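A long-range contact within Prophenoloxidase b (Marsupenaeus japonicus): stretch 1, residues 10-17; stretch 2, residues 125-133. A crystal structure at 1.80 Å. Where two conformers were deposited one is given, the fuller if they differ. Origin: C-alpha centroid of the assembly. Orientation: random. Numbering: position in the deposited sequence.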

# COMPACT_ATOMS: atom_id res chain seq x y z
N GLU A 10 30.59 23.62 49.52
CA GLU A 10 29.89 24.85 49.21
C GLU A 10 29.51 24.79 47.73
O GLU A 10 28.42 25.21 47.34
CB GLU A 10 30.80 26.06 49.44
CG GLU A 10 31.23 26.30 50.88
CD GLU A 10 31.61 27.74 51.14
OE1 GLU A 10 31.15 28.63 50.39
OE2 GLU A 10 32.39 28.00 52.09
N LEU A 11 30.42 24.26 46.92
CA LEU A 11 30.22 24.07 45.48
C LEU A 11 29.11 23.08 45.18
O LEU A 11 28.31 23.28 44.27
CB LEU A 11 31.49 23.55 44.84
CG LEU A 11 32.60 24.56 44.62
CD1 LEU A 11 33.91 23.84 44.30
CD2 LEU A 11 32.20 25.50 43.51
N ARG A 12 29.10 22.00 45.93
CA ARG A 12 28.11 20.94 45.78
C ARG A 12 26.70 21.46 46.03
O ARG A 12 25.72 20.95 45.49
CB ARG A 12 28.42 19.81 46.75
CG ARG A 12 27.66 18.53 46.50
CD ARG A 12 28.34 17.39 47.23
NE ARG A 12 29.77 17.65 47.40
CZ ARG A 12 30.66 16.75 47.80
NH1 ARG A 12 30.28 15.51 48.07
NH2 ARG A 12 31.94 17.09 47.92
N GLN A 13 26.60 22.49 46.87
CA GLN A 13 25.31 23.08 47.20
C GLN A 13 24.70 23.82 46.01
O GLN A 13 23.49 24.05 45.98
CB GLN A 13 25.45 24.04 48.38
CG GLN A 13 25.70 23.34 49.71
CD GLN A 13 25.88 24.32 50.85
OE1 GLN A 13 26.18 25.50 50.64
NE2 GLN A 13 25.69 23.83 52.07
N LEU A 14 25.53 24.18 45.03
CA LEU A 14 25.04 24.89 43.85
C LEU A 14 24.16 24.00 42.98
O LEU A 14 23.37 24.50 42.18
CB LEU A 14 26.21 25.41 43.03
CG LEU A 14 27.28 26.17 43.81
CD1 LEU A 14 28.56 26.29 42.98
CD2 LEU A 14 26.78 27.53 44.20
N PHE A 15 24.30 22.68 43.14
CA PHE A 15 23.50 21.72 42.38
C PHE A 15 22.09 21.61 42.94
O PHE A 15 21.19 21.10 42.26
CB PHE A 15 24.15 20.32 42.46
CG PHE A 15 25.45 20.18 41.70
CD1 PHE A 15 26.66 20.55 42.29
CD2 PHE A 15 25.48 19.63 40.42
CE1 PHE A 15 27.86 20.40 41.61
CE2 PHE A 15 26.68 19.47 39.73
CZ PHE A 15 27.87 19.86 40.32
N TYR A 16 21.90 22.07 44.17
CA TYR A 16 20.65 21.82 44.89
C TYR A 16 19.48 22.74 44.50
O TYR A 16 19.69 23.84 43.99
CB TYR A 16 20.87 21.88 46.41
CG TYR A 16 21.72 20.74 46.92
CD1 TYR A 16 22.00 19.65 46.11
CD2 TYR A 16 22.24 20.75 48.20
CE1 TYR A 16 22.78 18.60 46.56
CE2 TYR A 16 23.02 19.70 48.67
CZ TYR A 16 23.28 18.63 47.84
OH TYR A 16 24.05 17.58 48.28
N LEU A 17 18.27 22.25 44.75
CA LEU A 17 17.03 22.98 44.45
C LEU A 17 17.08 23.75 43.13
O LEU A 17 16.89 24.96 43.12
CB LEU A 17 16.69 23.93 45.61
CG LEU A 17 16.64 23.31 47.01
CD1 LEU A 17 16.27 24.37 48.06
CD2 LEU A 17 15.68 22.13 47.08
N ASP A 125 41.13 20.76 39.38
CA ASP A 125 41.04 20.87 40.84
C ASP A 125 39.71 20.35 41.38
O ASP A 125 39.43 20.46 42.58
CB ASP A 125 41.32 22.31 41.31
CG ASP A 125 40.41 23.33 40.65
OD1 ASP A 125 39.61 22.96 39.76
OD2 ASP A 125 40.51 24.52 41.03
N LEU A 126 38.90 19.78 40.49
CA LEU A 126 37.62 19.19 40.87
C LEU A 126 37.58 17.72 40.46
O LEU A 126 38.20 17.33 39.47
CB LEU A 126 36.46 19.95 40.20
CG LEU A 126 36.19 21.38 40.65
CD1 LEU A 126 34.98 21.95 39.90
CD2 LEU A 126 35.97 21.43 42.16
N SER A 127 36.88 16.91 41.25
CA SER A 127 36.72 15.49 40.96
C SER A 127 35.24 15.15 40.75
O SER A 127 34.40 15.45 41.60
CB SER A 127 37.28 14.65 42.11
OG SER A 127 36.79 13.32 42.05
N PRO A 128 34.93 14.49 39.62
CA PRO A 128 33.54 14.16 39.25
C PRO A 128 32.88 13.29 40.32
O PRO A 128 31.66 13.34 40.50
CB PRO A 128 33.70 13.35 37.95
CG PRO A 128 35.05 13.73 37.42
CD PRO A 128 35.91 14.01 38.62
N GLY A 129 33.69 12.52 41.04
CA GLY A 129 33.19 11.71 42.13
C GLY A 129 32.57 12.53 43.26
O GLY A 129 31.82 12.01 44.08
N ASP A 130 32.88 13.83 43.28
CA ASP A 130 32.34 14.72 44.31
C ASP A 130 31.05 15.41 43.87
O ASP A 130 30.48 16.20 44.63
CB ASP A 130 33.38 15.77 44.70
CG ASP A 130 34.61 15.17 45.37
OD1 ASP A 130 34.43 14.18 46.11
OD2 ASP A 130 35.73 15.66 45.14
N THR A 131 30.57 15.14 42.66
CA THR A 131 29.28 15.70 42.24
C THR A 131 28.18 14.90 42.92
O THR A 131 28.34 13.71 43.18
CB THR A 131 29.09 15.68 40.71
OG1 THR A 131 29.19 14.33 40.23
CG2 THR A 131 30.14 16.53 40.03
N PRO A 132 27.04 15.55 43.21
CA PRO A 132 25.94 14.78 43.82
C PRO A 132 25.36 13.80 42.81
O PRO A 132 25.47 14.07 41.61
CB PRO A 132 24.90 15.86 44.15
CG PRO A 132 25.22 17.00 43.23
CD PRO A 132 26.71 16.98 43.06
N PRO A 133 24.78 12.69 43.28
CA PRO A 133 24.10 11.75 42.38
C PRO A 133 22.99 12.49 41.66
O PRO A 133 22.25 13.25 42.29
CB PRO A 133 23.49 10.72 43.33
CG PRO A 133 24.33 10.80 44.58
CD PRO A 133 24.71 12.25 44.69

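Stretch 1 begins in a weakly bonded helix, and helical backbone angles continue through Phe15. Backbone hydrogen bonds step along it, each to the residue three places earlier, such as Leu14 N to Leu11 O at 3.0 Å and Tyr16 N to Gln13 O at 3.1 Å. Tyr16 is extended, and Leu17 turns with positive phi. Stretch 2 is loop except for a 3-10 segment from Pro128 to Asp130. Thr131 N bonds to Pro128 O at 3.0 Å. The same Pro128 O accepts a bond from Thr131 OG1 at 2.7 Å, so the threonine hydroxyl is used within its own stretch. From Thr131 the chain runs extended through prolines. The closest CA atoms across the stretches are those of Arg12 and Thr131, 6.4 Å apart.

No hydrogen bond crosses between the stretches. The contact is mainly one of packing, and it buries 332 Å², both sides summed.

Pro132 gives up the most area. Its CA-to-CB bond points toward stretch 1, and that of Phe15 points toward stretch 2. Both residues are buried in the structure, as suits two apolar rings. Pro132 CD sits 3.7 Å from the centroid of the Phe15 ring, 12° off the ring normal, in a CH-pi contact over one face. Pro132 CG is 3.5 Å from Phe15 CG. A flat aromatic face suits the compact proline ring. Tyr16 meets the same proline with its ring edge, with Tyr16 CE1 4.2 Å from Pro132 CB. Arg12 adds its aliphatic part, with Arg12 CG 3.9 Å from Pro132 CD.

Thr131 points its CA-to-CB bond away from stretch 1. Its methyl still reaches the Phe15 ring, with Thr131 CG2 4.0 Å from Phe15 CZ.

In the conformer given, Arg12 chi1 and chi2 are both t and extend the chain as far as CD. Chi3, at -27° and between wells, then turns the guanidinium toward Asp130. The Asp130 carbonyl lies over one guanidinium face. Arg12 NE is 3.2 Å from Asp130 O, but the angle is too poor for a hydrogen bond. Arg12 NH2 is 4.2 Å from Asp130 OD1, beyond a salt bridge. That oxygen is well out of the guanidinium plane, so no N-H points at it, and the relation between these two groups is one of nearby opposite charges.

A separate apolar contact joins Leu11 and Leu126. Each points its CA-to-CB bond toward the other stretch, and Leu11 CD1 is 3.8 Å from Leu126 CD2. Branched aliphatic side chains suit this methyl-to-methyl packing.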